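Local coordinates for phenylacetic acid degradation-related protein (Silicibacter sp., PDB 2QWZ) that is a putative thioesterase, and so probably hydrolyses acyl-thioester substrates, perhaps in connection with phenylacetic acid breakdown, at residues Gly52-Arg57 and Val84-Leu89; Ala78-Ser83 and Gly133-Phe138. All blocks are in the same frame, centred on the assembly; numbering follows the deposited sequence.

Both contacts join helix 73-92 to the same antiparallel sheet, and their centres lie about 8 Å apart. Contact 2 uses the earlier turns of the helix, 78-83, against strand 130-139. Contact 1 uses the turns that follow, 84-89, against strand 53-58. Strand 117-126 lies between those two strands in the sheet. Along the chain the segments alternate, in the order 52-57, 78-83, 84-89, 133-138. M56 of contact 1 also packs on L79 and S83 of contact 2, so the two buried contacts adjoin in one largely apolar layer. A long helix wrapped by a curved antiparallel sheet is the hot-dog fold, as expected for the thioesterase superfamily.

Contact 1. Residues Gly52-Arg57 and Val84-Leu89; sequences GEITMR and VYALVL
I54 and L87 pass alongside each other in opposite senses, with I54 CB 4.0 Å from L87 CD1. The two methyls of L87 also reach the strand backbone. CD1 lies 3.6 Å from E53 O, and CD2 lies at the same distance from G52 O. These are carbon-to-oxygen packing contacts. On the preceding residue of the helix, A86 CB meets two strand side chains. The end methyl of I54, CD1, is 3.8 Å from A86 CB. CG1 of I54 stands anti to the backbone N (chi1 -168°), and the chain runs on extended to carry CD1 to the helix. M56, a selenomethionine, arrives differently. Its chain bends at chi2 (91°) and chi3 (56°) and turns CE onto A86 CB at 3.4 Å, tighter than a usual methyl contact.

Around this shell, strand 117-126 supplies A121 beside I54 and L123 beside L87. I46 of strand 44-49 packs on both I54 and M56. Backbone hydrogen bonds between I54 and A121 and between M56 and G119 hold the strand in the sheet. The strand and helix axes are 8.4 Å apart at their closest. All the side chains that meet here are apolar, and the small A86 lets the strand side chains come close to the helix. Cohesion between the segments therefore rests on shape and burial.

Contact 2. Residues Ala78-Ser83 and Gly133-Phe138; sequences ALADVS and GDILLF
The flat group here is the carbonyl of L79, and I135 CD1 of the strand comes within 4.3 Å of L79 O. S83 OG and S83 N both donate to this oxygen, approaching from opposite faces of the carbonyl plane. The OG bond is 2.7 Å long, with OG tilted 34° from that plane. OG lies beside the backbone N of S83 (chi1 -59°), which turns it back toward the preceding helical turn. This bond satisfies the hydroxyl within the helix, consistent with its burial beside I135. I135 meets S83 with CD1, which comes within 3.2 Å of S83 CB and 3.3 Å of S83 OG. That packing is tight. The other branch of I135, CG2, rests 3.9 Å from A80 CB. I135 therefore touches the helix with both branches. Further along the strand, L79 and L137 point opposite ways alongside each other, with L79 CD2 4.1 Å from L137 CG. An alanine in place of S83 lacks the hydroxyl, and is likely to leave L79 O with one donor of the two and to open a small gap beside I135 CD1. S149 of strand 147-154 touches both A80 and I135, while A121 of strand 117-126 also packs on I135. On the strand, D134 and L136 pack on R148 and R122 of a second subunit. Helix 73-92 packed on strand 130-139 in this way is the helix-in-sheet arrangement of the hot-dog fold.

Contact 1. Residues Gly52-Arg57 and Val84-Leu89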
ATOM      1  N   GLY A  52       0.633 -19.508  13.833  1.00 33.17           N
ATOM      2  CA  GLY A  52       0.136 -18.527  12.883  1.00 33.57           C
ATOM      3  C   GLY A  52       0.488 -17.087  13.204  1.00 35.02           C
ATOM      4  O   GLY A  52       0.316 -16.199  12.367  1.00 35.06           O
ATOM      5  N   GLU A  53       0.962 -16.854  14.423  1.00 35.81           N
ATOM      6  CA  GLU A  53       0.863 -15.541  15.047  1.00 37.07           C
ATOM      7  C   GLU A  53       1.944 -15.260  16.065  1.00 33.42           C
ATOM      8  O   GLU A  53       2.452 -16.155  16.701  1.00 31.35           O
ATOM      9  CB  GLU A  53      -0.471 -15.421  15.758  1.00 40.22           C
ATOM     10  CG  GLU A  53      -1.649 -15.934  14.958  1.00 51.30           C
ATOM     11  CD  GLU A  53      -2.972 -15.544  15.587  1.00 59.83           C
ATOM     12  OE1 GLU A  53      -3.138 -15.769  16.804  1.00 69.41           O
ATOM     13  OE2 GLU A  53      -3.841 -15.010  14.861  1.00 67.51           O
ATOM     14  N   ILE A  54       2.280 -13.982  16.217  1.00 31.56           N
ATOM     15  CA  ILE A  54       3.229 -13.559  17.230  1.00 27.41           C
ATOM     16  C   ILE A  54       2.705 -12.279  17.848  1.00 24.86           C
ATOM     17  O   ILE A  54       2.130 -11.505  17.137  1.00 22.35           O
ATOM     18  CB  ILE A  54       4.573 -13.292  16.605  1.00 23.02           C
ATOM     19  CG1 ILE A  54       5.653 -13.132  17.678  1.00 26.66           C
ATOM     20  CG2 ILE A  54       4.524 -12.105  15.644  1.00 17.94           C
ATOM     21  CD1 ILE A  54       7.097 -13.189  17.113  1.00 19.58           C
ATOM     22  N   THR A  55       2.939 -12.084  19.142  1.00 26.29           N
ATOM     23  CA  THR A  55       2.759 -10.783  19.830  1.00 27.65           C
ATOM     24  C   THR A  55       4.095 -10.227  20.266  1.00 27.12           C
ATOM     25  O   THR A  55       4.792 -10.839  21.068  1.00 28.53           O
ATOM     26  CB  THR A  55       1.853 -10.900  21.036  1.00 28.75           C
ATOM     27  OG1 THR A  55       0.664 -11.518  20.600  1.00 29.77           O
ATOM     28  CG2 THR A  55       1.508  -9.522  21.638  1.00 24.50           C
HETATM   29  N   MSE A  56       4.487  -9.099  19.672  1.00 25.81           N
HETATM   30  CA  MSE A  56       5.732  -8.440  20.014  1.00 25.14           C
HETATM   31  C   MSE A  56       5.453  -7.161  20.788  1.00 27.86           C
HETATM   32  O   MSE A  56       4.465  -6.484  20.495  1.00 24.30           O
HETATM   33  CB  MSE A  56       6.464  -8.104  18.747  1.00 28.55           C
HETATM   34  CG  MSE A  56       7.844  -7.607  18.942  1.00 32.81           C
HETATM   35 SE   MSE A  56       9.233  -8.956  18.944  0.75 41.73          SE
HETATM   36  CE  MSE A  56       9.028  -9.900  17.268  1.00 22.26           C
ATOM     37  N   ARG A  57       6.341  -6.855  21.743  1.00 29.15           N
ATOM     38  CA  ARG A  57       6.252  -5.687  22.623  1.00 32.10           C
ATOM     39  C   ARG A  57       7.346  -4.704  22.257  1.00 30.66           C
ATOM     40  O   ARG A  57       8.508  -5.104  22.045  1.00 26.55           O
ATOM     41  CB  ARG A  57       6.447  -6.103  24.081  1.00 32.02           C
ATOM     42  CG  ARG A  57       6.226  -4.981  25.110  1.00 34.58           C
ATOM     43  CD  ARG A  57       6.369  -5.516  26.536  1.00 31.15           C
ATOM     44  NE  ARG A  57       5.234  -6.361  26.843  1.00 29.78           N
ATOM     45  CZ  ARG A  57       4.108  -5.922  27.376  1.00 30.88           C
ATOM     46  NH1 ARG A  57       3.968  -4.646  27.714  1.00 24.50           N
ATOM     47  NH2 ARG A  57       3.116  -6.762  27.544  1.00 32.74           N
ATOM     48  N   VAL A  84       6.669  -9.312  11.933  1.00 27.07           N
ATOM     49  CA  VAL A  84       6.404 -10.236  10.840  1.00 23.48           C
ATOM     50  C   VAL A  84       7.695 -10.942  10.456  1.00 29.64           C
ATOM     51  O   VAL A  84       7.673 -12.125  10.166  1.00 30.04           O
ATOM     52  CB  VAL A  84       5.714  -9.554   9.644  1.00 26.78           C
ATOM     53  CG1 VAL A  84       5.364 -10.530   8.649  1.00 19.80           C
ATOM     54  CG2 VAL A  84       4.396  -8.846  10.111  1.00 11.25           C
ATOM     55  N   TYR A  85       8.803 -10.226  10.498  1.00 28.51           N
ATOM     56  CA  TYR A  85      10.094 -10.813  10.213  1.00 31.90           C
ATOM     57  C   TYR A  85      10.382 -11.972  11.162  1.00 31.07           C
ATOM     58  O   TYR A  85      10.808 -13.026  10.737  1.00 29.64           O
ATOM     59  CB  TYR A  85      11.192  -9.764  10.356  1.00 31.45           C
ATOM     60  CG  TYR A  85      12.569 -10.354  10.123  1.00 37.43           C
ATOM     61  CD1 TYR A  85      13.036 -10.560   8.847  1.00 28.55           C
ATOM     62  CD2 TYR A  85      13.386 -10.729  11.198  1.00 38.12           C
ATOM     63  CE1 TYR A  85      14.314 -11.132   8.621  1.00 44.25           C
ATOM     64  CE2 TYR A  85      14.636 -11.291  10.996  1.00 45.00           C
ATOM     65  CZ  TYR A  85      15.101 -11.488   9.710  1.00 38.81           C
ATOM     66  OH  TYR A  85      16.346 -12.051   9.542  1.00 48.93           O
ATOM     67  N   ALA A  86      10.135 -11.747  12.448  1.00 32.64           N
ATOM     68  CA  ALA A  86      10.338 -12.739  13.508  1.00 32.08           C
ATOM     69  C   ALA A  86       9.474 -13.968  13.276  1.00 32.26           C
ATOM     70  O   ALA A  86       9.971 -15.074  13.399  1.00 32.51           O
ATOM     71  CB  ALA A  86      10.048 -12.126  14.887  1.00 29.39           C
ATOM     72  N   LEU A  87       8.201 -13.771  12.897  1.00 33.90           N
ATOM     73  CA  LEU A  87       7.305 -14.897  12.547  1.00 33.13           C
ATOM     74  C   LEU A  87       7.789 -15.652  11.302  1.00 30.67           C
ATOM     75  O   LEU A  87       7.727 -16.869  11.252  1.00 31.42           O
ATOM     76  CB  LEU A  87       5.885 -14.413  12.354  1.00 33.25           C
ATOM     77  CG  LEU A  87       4.686 -15.356  12.532  1.00 39.32           C
ATOM     78  CD1 LEU A  87       4.594 -16.164  13.847  1.00 34.69           C
ATOM     79  CD2 LEU A  87       3.510 -14.498  12.416  1.00 26.74           C
ATOM     80  N   VAL A  88       8.291 -14.944  10.310  1.00 30.10           N
ATOM     81  CA  VAL A  88       8.808 -15.621   9.140  1.00 32.96           C
ATOM     82  C   VAL A  88       9.990 -16.493   9.533  1.00 30.86           C
ATOM     83  O   VAL A  88      10.005 -17.673   9.223  1.00 34.67           O
ATOM     84  CB  VAL A  88       9.158 -14.634   8.014  1.00 35.96           C
ATOM     85  CG1 VAL A  88       9.857 -15.359   6.892  1.00 27.56           C
ATOM     86  CG2 VAL A  88       7.921 -13.994   7.512  1.00 20.54           C
ATOM     87  N   LEU A  89      10.931 -15.932  10.281  1.00 31.02           N
ATOM     88  CA  LEU A  89      12.080 -16.686  10.825  1.00 34.49           C
ATOM     89  C   LEU A  89      11.728 -17.852  11.757  1.00 32.93           C
ATOM     90  O   LEU A  89      12.426 -18.858  11.764  1.00 33.43           O
ATOM     91  CB  LEU A  89      13.031 -15.765  11.604  1.00 38.61           C
ATOM     92  CG  LEU A  89      14.186 -15.092  10.873  1.00 47.59           C
ATOM     93  CD1 LEU A  89      15.123 -14.490  11.928  1.00 55.79           C
ATOM     94  CD2 LEU A  89      14.949 -16.051   9.970  1.00 52.46           C
TER

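Contact 2. Residues Ala78-Ser83 and Gly133-Phe138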
ATOM      1  N   ALA A  78       8.965   0.000  12.722  1.00 27.68           N
ATOM      2  CA  ALA A  78       9.931  -0.886  13.368  1.00 25.17           C
ATOM      3  C   ALA A  78       9.252  -2.060  14.047  1.00 26.68           C
ATOM      4  O   ALA A  78       9.659  -3.192  13.838  1.00 26.49           O
ATOM      5  CB  ALA A  78      10.798  -0.091  14.383  1.00 21.80           C
ATOM      6  N   LEU A  79       8.189  -1.792  14.817  1.00 24.19           N
ATOM      7  CA  LEU A  79       7.420  -2.828  15.486  1.00 23.78           C
ATOM      8  C   LEU A  79       6.738  -3.770  14.507  1.00 25.63           C
ATOM      9  O   LEU A  79       6.832  -4.999  14.643  1.00 33.35           O
ATOM     10  CB  LEU A  79       6.348  -2.187  16.387  1.00 26.24           C
ATOM     11  CG  LEU A  79       5.454  -3.184  17.134  1.00 29.55           C
ATOM     12  CD1 LEU A  79       6.313  -4.153  17.941  1.00 21.28           C
ATOM     13  CD2 LEU A  79       4.459  -2.485  18.046  1.00 20.83           C
ATOM     14  N   ALA A  80       6.070  -3.191  13.499  1.00 22.96           N
ATOM     15  CA  ALA A  80       5.326  -3.945  12.535  1.00 19.08           C
ATOM     16  C   ALA A  80       6.317  -4.871  11.798  1.00 21.35           C
ATOM     17  O   ALA A  80       6.046  -6.043  11.621  1.00 22.80           O
ATOM     18  CB  ALA A  80       4.610  -3.022  11.549  1.00 14.88           C
ATOM     19  N   ASP A  81       7.438  -4.327  11.369  1.00 23.80           N
ATOM     20  CA  ASP A  81       8.455  -5.098  10.576  1.00 23.78           C
ATOM     21  C   ASP A  81       9.191  -6.142  11.385  1.00 27.49           C
ATOM     22  O   ASP A  81       9.402  -7.234  10.905  1.00 36.21           O
ATOM     23  CB  ASP A  81       9.422  -4.085   9.930  1.00 25.03           C
ATOM     24  CG  ASP A  81      10.547  -4.735   9.081  1.00 32.19           C
ATOM     25  OD1 ASP A  81      10.462  -5.878   8.594  1.00 35.18           O
ATOM     26  OD2 ASP A  81      11.539  -4.041   8.914  1.00 32.41           O
ATOM     27  N   VAL A  82       9.596  -5.837  12.616  1.00 31.39           N
ATOM     28  CA  VAL A  82      10.231  -6.854  13.461  1.00 29.99           C
ATOM     29  C   VAL A  82       9.298  -8.033  13.765  1.00 28.43           C
ATOM     30  O   VAL A  82       9.741  -9.191  13.721  1.00 28.22           O
ATOM     31  CB  VAL A  82      10.910  -6.261  14.791  1.00 28.99           C
ATOM     32  CG1 VAL A  82       9.890  -5.964  15.897  1.00 24.48           C
ATOM     33  CG2 VAL A  82      12.032  -7.218  15.306  1.00 28.70           C
ATOM     34  N   SER A  83       8.021  -7.749  14.033  1.00 23.85           N
ATOM     35  CA  SER A  83       7.030  -8.762  14.289  1.00 22.59           C
ATOM     36  C   SER A  83       6.849  -9.773  13.163  1.00 25.76           C
ATOM     37  O   SER A  83       6.788 -10.966  13.410  1.00 24.85           O
ATOM     38  CB  SER A  83       5.664  -8.101  14.552  1.00 26.44           C
ATOM     39  OG  SER A  83       5.743  -7.211  15.663  1.00 20.91           O
ATOM     40  N   GLY A 133       2.608 -11.074   5.580  1.00 28.94           N
ATOM     41  CA  GLY A 133       1.862 -11.104   6.822  1.00 25.23           C
ATOM     42  C   GLY A 133       1.318  -9.769   7.193  1.00 23.51           C
ATOM     43  O   GLY A 133       1.755  -8.736   6.691  1.00 21.34           O
ATOM     44  N   ASP A 134       0.364  -9.759   8.099  1.00 28.02           N
ATOM     45  CA  ASP A 134      -0.158  -8.495   8.540  1.00 27.90           C
ATOM     46  C   ASP A 134      -0.183  -8.390  10.076  1.00 27.94           C
ATOM     47  O   ASP A 134       0.223  -9.333  10.773  1.00 27.53           O
ATOM     48  CB  ASP A 134      -1.494  -8.202   7.839  1.00 31.37           C
ATOM     49  CG  ASP A 134      -2.617  -9.077   8.297  1.00 32.56           C
ATOM     50  OD1 ASP A 134      -2.499  -9.685   9.348  1.00 39.52           O
ATOM     51  OD2 ASP A 134      -3.636  -9.137   7.597  1.00 41.30           O
ATOM     52  N   ILE A 135      -0.576  -7.222  10.591  1.00 21.62           N
ATOM     53  CA  ILE A 135      -0.352  -6.887  11.994  1.00 20.16           C
ATOM     54  C   ILE A 135      -1.296  -5.731  12.421  1.00 19.32           C
ATOM     55  O   ILE A 135      -1.544  -4.849  11.630  1.00 19.73           O
ATOM     56  CB  ILE A 135       1.124  -6.508  12.236  1.00 23.09           C
ATOM     57  CG1 ILE A 135       1.424  -6.241  13.712  1.00 25.12           C
ATOM     58  CG2 ILE A 135       1.547  -5.366  11.381  1.00 22.81           C
ATOM     59  CD1 ILE A 135       2.860  -6.537  14.097  1.00 26.26           C
ATOM     60  N   LEU A 136      -1.842  -5.823  13.631  1.00 22.80           N
ATOM     61  CA  LEU A 136      -2.540  -4.708  14.326  1.00 24.88           C
ATOM     62  C   LEU A 136      -1.695  -4.250  15.521  1.00 22.00           C
ATOM     63  O   LEU A 136      -1.237  -5.075  16.318  1.00 21.69           O
ATOM     64  CB  LEU A 136      -3.891  -5.147  14.831  1.00 22.87           C
ATOM     65  CG  LEU A 136      -4.969  -5.408  13.770  1.00 37.08           C
ATOM     66  CD1 LEU A 136      -6.216  -5.874  14.451  1.00 29.04           C
ATOM     67  CD2 LEU A 136      -5.287  -4.197  12.917  1.00 31.48           C
ATOM     68  N   LEU A 137      -1.511  -2.936  15.636  1.00 20.26           N
ATOM     69  CA  LEU A 137      -0.757  -2.321  16.696  1.00 20.67           C
ATOM     70  C   LEU A 137      -1.761  -1.726  17.694  1.00 24.80           C
ATOM     71  O   LEU A 137      -2.731  -1.092  17.298  1.00 19.00           O
ATOM     72  CB  LEU A 137       0.082  -1.178  16.176  1.00 23.00           C
ATOM     73  CG  LEU A 137       1.379  -1.624  15.458  1.00 23.82           C
ATOM     74  CD1 LEU A 137       0.987  -2.509  14.404  1.00 26.38           C
ATOM     75  CD2 LEU A 137       2.057  -0.391  14.918  1.00 17.30           C
ATOM     76  N   PHE A 138      -1.445  -1.896  18.968  1.00 26.88           N
ATOM     77  CA  PHE A 138      -2.299  -1.517  20.058  1.00 28.46           C
ATOM     78  C   PHE A 138      -1.421  -0.780  21.046  1.00 30.68           C
ATOM     79  O   PHE A 138      -0.255  -1.139  21.225  1.00 29.00           O
ATOM     80  CB  PHE A 138      -2.840  -2.795  20.713  1.00 29.87           C
ATOM     81  CG  PHE A 138      -3.801  -3.572  19.852  1.00 23.49           C
ATOM     82  CD1 PHE A 138      -5.098  -3.197  19.759  1.00 17.14           C
ATOM     83  CD2 PHE A 138      -3.371  -4.608  19.069  1.00 23.11           C
ATOM     84  CE1 PHE A 138      -6.022  -3.906  18.970  1.00 23.35           C
ATOM     85  CE2 PHE A 138      -4.258  -5.308  18.250  1.00 24.84           C
ATOM     86  CZ  PHE A 138      -5.591  -4.966  18.217  1.00 28.02           C
TER